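Local coordinates for phosphoenolpyruvate--glycerone phosphotransferase (Enterococcus faecalis, PDB 3B48), which probably serves as the DhaM-type phosphoryl carrier that relays a phosphoryl group from phosphoenolpyruvate, through the phosphotransferase system, towards dihydroxyacetone, at the interface of chains A and B. Numbering follows the deposited sequence. Chains: chain A/B, Uncharacterized protein.

Contacts 1 and 2 are two separate patches of one two-fold symmetric interface between copies of a mannose-type IIA protein, a family in which DhaM acts as a homodimer. Their C-alpha centres lie about 24 Å apart and they share no residue. In contact 1 a loop leucine of chain B rests on the end of helix 15-26 of chain A; in contact 2 the C-terminal tail of chain B reaches across to strands 66-71 and 95-97 and helix 74-86. Symmetry repeats both with the chains exchanged, so each subunit offers its loop and its tail and receives those of its partner, clasping the dimer at well-separated points.

Contact 1: the interface of chains A and B. Residues chain A 23-24, 27; chain B 47.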
loop_
_atom_site.group_PDB
_atom_site.type_symbol
_atom_site.label_atom_id
_atom_site.label_comp_id
_atom_site.label_asym_id
_atom_site.label_seq_id
_atom_site.Cartn_x
_atom_site.Cartn_y
_atom_site.Cartn_z
ATOM N N GLU A 23 6.846 5.677 9.083
ATOM C CA GLU A 23 6.535 5.846 10.485
ATOM C C GLU A 23 5.973 4.543 11.085
ATOM O O GLU A 23 6.252 4.201 12.233
ATOM C CB GLU A 23 5.577 7.025 10.664
ATOM C CG GLU A 23 4.527 6.784 11.713
ATOM C CD GLU A 23 3.735 8.027 12.061
ATOM O OE1 GLU A 23 2.749 8.329 11.334
ATOM O OE2 GLU A 23 4.100 8.685 13.077
HETATM N N MSE A 24 5.208 3.798 10.301
HETATM C CA MSE A 24 4.635 2.571 10.807
HETATM C C MSE A 24 5.691 1.481 10.988
HETATM O O MSE A 24 5.685 0.790 11.993
HETATM C CB MSE A 24 3.526 2.099 9.891
HETATM C CG MSE A 24 2.405 1.341 10.585
HETATM SE SE MSE A 24 1.230 0.592 9.196
HETATM C CE MSE A 24 2.572 -0.242 8.007
ATOM N N GLN A 27 7.960 2.366 14.169
ATOM C CA GLN A 27 7.273 2.337 15.465
ATOM C C GLN A 27 7.037 0.923 15.991
ATOM O O GLN A 27 6.576 0.744 17.114
ATOM C CB GLN A 27 5.961 3.126 15.401
ATOM C CG GLN A 27 6.097 4.601 15.801
ATOM C CD GLN A 27 6.735 5.488 14.714
ATOM O OE1 GLN A 27 7.818 5.189 14.192
ATOM N NE2 GLN A 27 6.065 6.603 14.391
ATOM N N LEU B 47 -1.517 4.867 16.124
ATOM C CA LEU B 47 -1.182 3.688 15.313
ATOM C C LEU B 47 -1.880 2.461 15.911
ATOM O O LEU B 47 -1.636 2.115 17.069
ATOM C CB LEU B 47 0.345 3.462 15.220
ATOM C CG LEU B 47 1.153 4.435 14.329
ATOM C CD1 LEU B 47 2.632 4.557 14.772
ATOM C CD2 LEU B 47 1.056 4.086 12.861
#
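B:Leu47, in a loop of chain B, sets its two methyl groups against A:Met24, near the C-terminal end of helix 15-26, and A:Gln27, just beyond it, in one patch of the two-fold dimer interface of this mannose-type IIA (EIIA-Man) fold. The leucine loses 71 Å² of surface to its partner, far more than any neighbour in the patch. Its first torsion (chi1 -73°) places CG opposite the carbonyl carbon, and the fork beyond it points both methyls at chain A. Leucine suits the place because one branched end can serve two receivers.

The CD1 branch meets A:Gln27, whose side chain runs roughly perpendicular to that of the leucine. CD1 lies 3.6 Å from CG of the glutamine, with CB almost as near, whereas the amide nitrogen NE2 stays back at 4.0 Å from CD1. The glutamine bends at its second torsion (chi2 77°), turning the amide back towards A:Glu23. Its amide nitrogen NE2 comes within 3.2 Å of the carboxylate oxygen OE2 of A:Glu23 in the same chain. Glutamine thus offers methylenes to the leucine while its polar end faces that carboxylate.

A:Glu23, one helical turn earlier, borders the same methyl more loosely: its CG is 4.2 Å from CD1 of B:Leu47. Here too the methylene portion of a polar residue faces the hydrocarbon, with the carboxylate lying beyond it.

On the other branch, CD2 approaches CG of the selenomethionine A:Met24 at 3.8 Å, the two side chains passing at a slant. The selenium lies farther off, so the contact falls to the methylene stem.

Contact 2: the interface of chains A and B. Residues chain A 69, 71, 77, 80-81, 97; chain B 132, 134.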
loop_
_atom_site.group_PDB
_atom_site.type_symbol
_atom_site.label_atom_id
_atom_site.label_comp_id
_atom_site.label_asym_id
_atom_site.label_seq_id
_atom_site.Cartn_x
_atom_site.Cartn_y
_atom_site.Cartn_z
ATOM N N ILE A 69 13.872 -0.898 -3.908
ATOM C CA ILE A 69 12.868 0.096 -4.329
ATOM C C ILE A 69 11.450 -0.469 -4.299
ATOM O O ILE A 69 11.182 -1.503 -4.928
ATOM C CB ILE A 69 13.186 0.766 -5.718
ATOM C CG1 ILE A 69 14.361 1.752 -5.598
ATOM C CG2 ILE A 69 11.945 1.526 -6.258
ATOM C CD1 ILE A 69 15.731 1.131 -5.331
ATOM N N ALA A 71 7.428 0.733 -5.032
ATOM C CA ALA A 71 6.541 1.718 -5.662
ATOM C C ALA A 71 5.109 1.215 -5.634
ATOM O O ALA A 71 4.879 0.030 -5.412
ATOM C CB ALA A 71 6.974 1.959 -7.115
ATOM N N VAL A 77 6.275 3.611 -10.550
ATOM C CA VAL A 77 6.976 2.521 -11.223
ATOM C C VAL A 77 7.855 3.004 -12.404
ATOM O O VAL A 77 9.033 2.640 -12.517
ATOM C CB VAL A 77 5.949 1.412 -11.685
ATOM C CG1 VAL A 77 6.566 0.446 -12.662
ATOM C CG2 VAL A 77 5.396 0.630 -10.474
ATOM N N SER A 80 10.845 5.049 -10.949
ATOM C CA SER A 80 11.829 4.156 -10.329
ATOM C C SER A 80 12.679 3.453 -11.360
ATOM O O SER A 80 13.823 3.092 -11.079
ATOM C CB SER A 80 11.109 3.056 -9.523
ATOM O OG SER A 80 10.086 3.610 -8.719
ATOM N N GLU A 81 12.068 3.184 -12.511
ATOM C CA GLU A 81 12.740 2.521 -13.620
ATOM C C GLU A 81 13.691 3.528 -14.307
ATOM O O GLU A 81 14.858 3.227 -14.533
ATOM C CB GLU A 81 11.714 1.913 -14.603
ATOM C CG GLU A 81 10.956 0.706 -14.067
ATOM C CD GLU A 81 9.833 0.216 -15.011
ATOM O OE1 GLU A 81 9.171 1.046 -15.670
ATOM O OE2 GLU A 81 9.594 -1.008 -15.088
ATOM N N LEU A 97 14.692 -3.182 -7.876
ATOM C CA LEU A 97 13.264 -2.942 -8.072
ATOM C C LEU A 97 12.521 -4.160 -7.535
ATOM O O LEU A 97 12.640 -5.250 -8.069
ATOM C CB LEU A 97 12.973 -2.739 -9.559
ATOM C CG LEU A 97 13.606 -1.512 -10.235
ATOM C CD1 LEU A 97 13.506 -1.550 -11.798
ATOM C CD2 LEU A 97 12.980 -0.259 -9.701
ATOM N N LYS B 132 4.532 -5.349 -10.573
ATOM C CA LYS B 132 5.005 -4.158 -11.272
ATOM C C LYS B 132 5.737 -4.530 -12.561
ATOM O O LYS B 132 6.093 -3.640 -13.335
ATOM C CB LYS B 132 5.965 -3.358 -10.362
ATOM C CG LYS B 132 5.661 -3.357 -8.821
ATOM C CD LYS B 132 4.558 -2.428 -8.499
ATOM C CE LYS B 132 3.883 -2.773 -7.205
ATOM N NZ LYS B 132 2.493 -2.357 -7.331
ATOM N N TRP B 134 8.578 -6.464 -12.207
ATOM C CA TRP B 134 9.919 -6.242 -11.626
ATOM C C TRP B 134 10.666 -7.516 -11.193
ATOM O O TRP B 134 10.201 -8.624 -11.443
ATOM C CB TRP B 134 9.842 -5.234 -10.469
ATOM C CG TRP B 134 9.712 -3.817 -10.928
ATOM C CD1 TRP B 134 9.744 -3.359 -12.227
ATOM C CD2 TRP B 134 9.569 -2.657 -10.101
ATOM N NE1 TRP B 134 9.590 -1.993 -12.252
ATOM C CE2 TRP B 134 9.495 -1.533 -10.965
ATOM C CE3 TRP B 134 9.492 -2.454 -8.713
ATOM C CZ2 TRP B 134 9.374 -0.202 -10.476
ATOM C CZ3 TRP B 134 9.344 -1.128 -8.232
ATOM C CH2 TRP B 134 9.291 -0.029 -9.115
#
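The indole of B:Trp134, near the C-terminus of chain B, is sandwiched between A:Leu97 on one face and CB of its own chain's B:Lys132 on the other. This tail docks on a surface of the partner's mannose-type IIA domain formed here by strands 66-71 and 95-97 and helix 74-86. A:Leu97 stands roughly perpendicular to the tryptophan side chain and makes two CH-pi contacts: CB covers the five-membered ring, and CD2 lies 3.7 Å from the centroid of the six-membered one. Leucine suits this face because its CB and one branch methyl lie over different halves of the indole.

At the in-plane edge are the backbone oxygen of A:Val77, 3.5 Å from CZ2, and the carboxylate of A:Glu81. The indole NE1 donates a hydrogen bond to OE2 of this glutamate over 3.0 Å. The bond is fairly straight (157° at the hydrogen) and lies in the ring plane, yet it reaches the oxygen from above the carboxylate plane (43° out). Beyond CG the glutamate chain is extended, which carries its acid group out to the indole nitrogen. Tryptophan suits the place because its large apolar ring also carries an N-H to anchor it.

The far corner of the ring, CH2, is 3.6 Å from the methyl CB of A:Ala71 and equally near CB of A:Ser80; these small side chains probably allow so close an approach. A:Val77 divides its methyls, CG1 meeting the indole at CZ2 and CG2 lying 3.7 Å from CD of B:Lys132.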